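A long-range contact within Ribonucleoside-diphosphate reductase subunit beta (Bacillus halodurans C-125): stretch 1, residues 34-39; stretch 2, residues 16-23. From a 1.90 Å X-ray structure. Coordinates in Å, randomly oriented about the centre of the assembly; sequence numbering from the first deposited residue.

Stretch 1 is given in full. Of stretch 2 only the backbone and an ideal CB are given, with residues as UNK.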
# COMPACT_ATOMS: atom_id res chain seq x y z
N ASP A 34 0.01 7.87 -16.54
CA ASP A 34 -0.44 8.07 -17.93
C ASP A 34 0.38 7.27 -18.97
O ASP A 34 0.17 7.43 -20.17
CB ASP A 34 -0.53 9.58 -18.23
CG ASP A 34 -1.61 10.27 -17.37
OD1 ASP A 34 -2.79 9.84 -17.44
OD2 ASP A 34 -1.30 11.21 -16.61
N ASP A 35 1.26 6.37 -18.54
CA ASP A 35 2.07 5.55 -19.46
C ASP A 35 2.32 4.21 -18.81
O ASP A 35 3.43 3.94 -18.33
CB ASP A 35 3.39 6.26 -19.82
CG ASP A 35 4.30 5.42 -20.75
OD1 ASP A 35 3.75 4.66 -21.59
OD2 ASP A 35 5.56 5.50 -20.65
N VAL A 36 1.28 3.37 -18.78
CA VAL A 36 1.33 2.03 -18.16
C VAL A 36 0.96 0.96 -19.18
O VAL A 36 0.43 1.24 -20.27
CB VAL A 36 0.49 1.91 -16.85
CG1 VAL A 36 0.93 3.01 -15.79
CG2 VAL A 36 -1.01 2.01 -17.11
N ARG A 37 1.29 -0.29 -18.86
CA ARG A 37 1.06 -1.38 -19.78
C ARG A 37 -0.40 -1.71 -20.00
O ARG A 37 -0.79 -2.00 -21.12
CB ARG A 37 1.81 -2.61 -19.31
CG ARG A 37 1.62 -3.83 -20.16
CD ARG A 37 2.36 -4.99 -19.59
NE ARG A 37 2.24 -6.17 -20.43
CZ ARG A 37 2.93 -6.39 -21.55
NH1 ARG A 37 3.78 -5.51 -22.04
NH2 ARG A 37 2.73 -7.51 -22.24
N PHE A 38 -1.20 -1.71 -18.94
CA PHE A 38 -2.63 -2.04 -19.01
C PHE A 38 -3.54 -0.84 -18.86
O PHE A 38 -3.50 -0.10 -17.85
CB PHE A 38 -2.95 -3.07 -17.91
CG PHE A 38 -2.15 -4.33 -18.04
CD1 PHE A 38 -2.34 -5.18 -19.13
CD2 PHE A 38 -1.19 -4.67 -17.10
CE1 PHE A 38 -1.57 -6.34 -19.29
CE2 PHE A 38 -0.41 -5.80 -17.26
CZ PHE A 38 -0.61 -6.66 -18.35
N SER A 39 -4.41 -0.67 -19.84
CA SER A 39 -5.36 0.45 -19.88
C SER A 39 -6.42 0.40 -18.77
O SER A 39 -7.09 1.39 -18.52
CB SER A 39 -5.99 0.56 -21.26
OG SER A 39 -6.69 -0.63 -21.57
N UNK A 16 11.97 0.71 -20.01
CA UNK A 16 10.92 1.69 -20.19
C UNK A 16 10.04 1.78 -18.90
O UNK A 16 10.05 0.87 -18.07
CB UNK A 16 10.07 1.32 -21.41
N UNK A 17 9.30 2.88 -18.75
CA UNK A 17 8.40 3.06 -17.61
C UNK A 17 7.21 2.13 -17.70
O UNK A 17 6.79 1.58 -16.67
CB UNK A 17 7.92 4.51 -17.53
N UNK A 18 6.70 1.91 -18.92
CA UNK A 18 5.61 0.97 -19.18
C UNK A 18 6.24 -0.43 -19.25
O UNK A 18 7.19 -0.68 -20.03
CB UNK A 18 4.86 1.32 -20.47
N UNK A 19 5.70 -1.35 -18.47
CA UNK A 19 6.21 -2.71 -18.39
C UNK A 19 6.12 -3.46 -19.70
O UNK A 19 5.17 -3.27 -20.43
CB UNK A 19 5.45 -3.49 -17.31
N UNK A 20 7.10 -4.32 -19.97
CA UNK A 20 7.03 -5.25 -21.09
C UNK A 20 6.51 -6.63 -20.65
O UNK A 20 6.48 -7.54 -21.46
CB UNK A 20 8.41 -5.39 -21.74
N UNK A 21 6.09 -6.82 -19.41
CA UNK A 21 5.61 -8.14 -19.00
C UNK A 21 5.36 -8.16 -17.52
O UNK A 21 6.06 -7.51 -16.77
CB UNK A 21 6.61 -9.24 -19.38
N UNK A 22 4.37 -8.92 -17.11
CA UNK A 22 3.95 -9.03 -15.70
C UNK A 22 4.97 -9.78 -14.83
O UNK A 22 5.17 -9.40 -13.68
CB UNK A 22 2.60 -9.74 -15.62
N UNK A 23 5.59 -10.83 -15.36
CA UNK A 23 6.62 -11.60 -14.67
C UNK A 23 7.82 -11.71 -15.58
O UNK A 23 7.66 -11.91 -16.78
CB UNK A 23 6.11 -12.99 -14.26

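Two irregular segments run side by side here, their end-to-end directions 13° apart, and stretch 1 offers a carboxylate, a bare backbone, a long arginine and a phenylalanine ring.

Position 16 has nothing of stretch 1 within 5.5 Å of its ideal CB, so the contact leaves the choice open. It is Ser-16, whose OG donates to the carbonyl O of position 18 at 2.7 Å, a bond that ties down the backbone just ahead.

At 17 the CB points toward stretch 1 and lies 4.0 Å from Asp-35 OD2. A side chain able to donate, directly or through water, would suit; another acid would not. The deposited Asn-17 reaches the carboxylate indirectly: one water accepts from Asn-17 ND2 at 3.0 Å and donates to Asp-35 OD2 at 2.8 Å.

Position 18 is where the backbones come closest, its CA 4.5 Å from that of Val-36. The CB points toward stretch 1, with Asp-35 O 3.7 Å away, Val-36 C 4.1 Å and Arg-37 N 4.2 Å. With main chain so near, a small side chain is the natural fit. Ala-18 fills the place with its methyl, CB also standing 3.7 Å from Asp-35 OD1, while its N donates to a water that in turn donates to Asp-35 OD2.

At 19 the CB points sideways, 4.1 Å from Arg-37 CD, beside an extended arginine. Small or modest side chains would suit, polar or apolar, because the main bond belongs to the backbone: Arg-37 NH1 donates to the carbonyl O of this residue at 3.1 Å and 152°. Another water accepts from both backbone nitrogens, of this residue and of Arg-37. The residue is Ser-19, with chi1 t; its OG accepts from the backbone N of position 21 at 3.0 Å.

Position 20 points away, its CB 4.6 Å from Arg-37 NH1, and many side chains would do. Thr-20 contributes backbone instead, its C lying 3.3 Å from Arg-37 NH1 over one face of the guanidinium.

At 21, phi/psi of 172/147 favours glycine, and the ideal CB would point away. Gly-21 carries the chain on over the same guanidinium face, its N 3.7 Å from Arg-37 NH1.

At 22 CA-to-CB points sideways, the ideal CB 5.2 Å from Phe-38 CZ, a gap suited to a longer apolar chain such as leucine, isoleucine or methionine. Ile-22 closes it: CG1 meets Phe-38 CZ at 3.7 Å, at the ring edge.

Position 23 is out of reach, and stretch 1 sets no rule for Leu-23.

Stretch 2 16-23: SNASTGIL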
# COMPACT_ATOMS: atom_id res chain seq x y z
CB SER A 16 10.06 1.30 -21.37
OG SER A 16 9.53 -0.03 -21.24
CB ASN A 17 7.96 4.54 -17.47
CG ASN A 17 9.14 5.51 -17.24
OD1 ASN A 17 10.24 5.09 -16.85
ND2 ASN A 17 8.90 6.81 -17.46
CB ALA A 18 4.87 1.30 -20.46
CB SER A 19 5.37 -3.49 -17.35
OG SER A 19 5.84 -4.80 -17.21
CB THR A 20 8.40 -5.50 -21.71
OG1 THR A 20 9.25 -6.14 -20.75
CG2 THR A 20 9.03 -4.17 -22.18
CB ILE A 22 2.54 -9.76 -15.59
CG1 ILE A 22 1.43 -8.93 -16.21
CG2 ILE A 22 2.15 -10.04 -14.15
CD1 ILE A 22 0.11 -9.73 -16.33
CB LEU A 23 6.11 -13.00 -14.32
CG LEU A 23 4.90 -13.18 -13.44
CD1 LEU A 23 4.47 -14.67 -13.40
CD2 LEU A 23 5.11 -12.62 -12.03
O HOH W 1 4.79 3.73 -15.82
O HOH W 2 6.54 7.65 -19.12
O HOH W 3 7.27 3.76 -21.35
O HOH W 4 3.33 -0.69 -16.75
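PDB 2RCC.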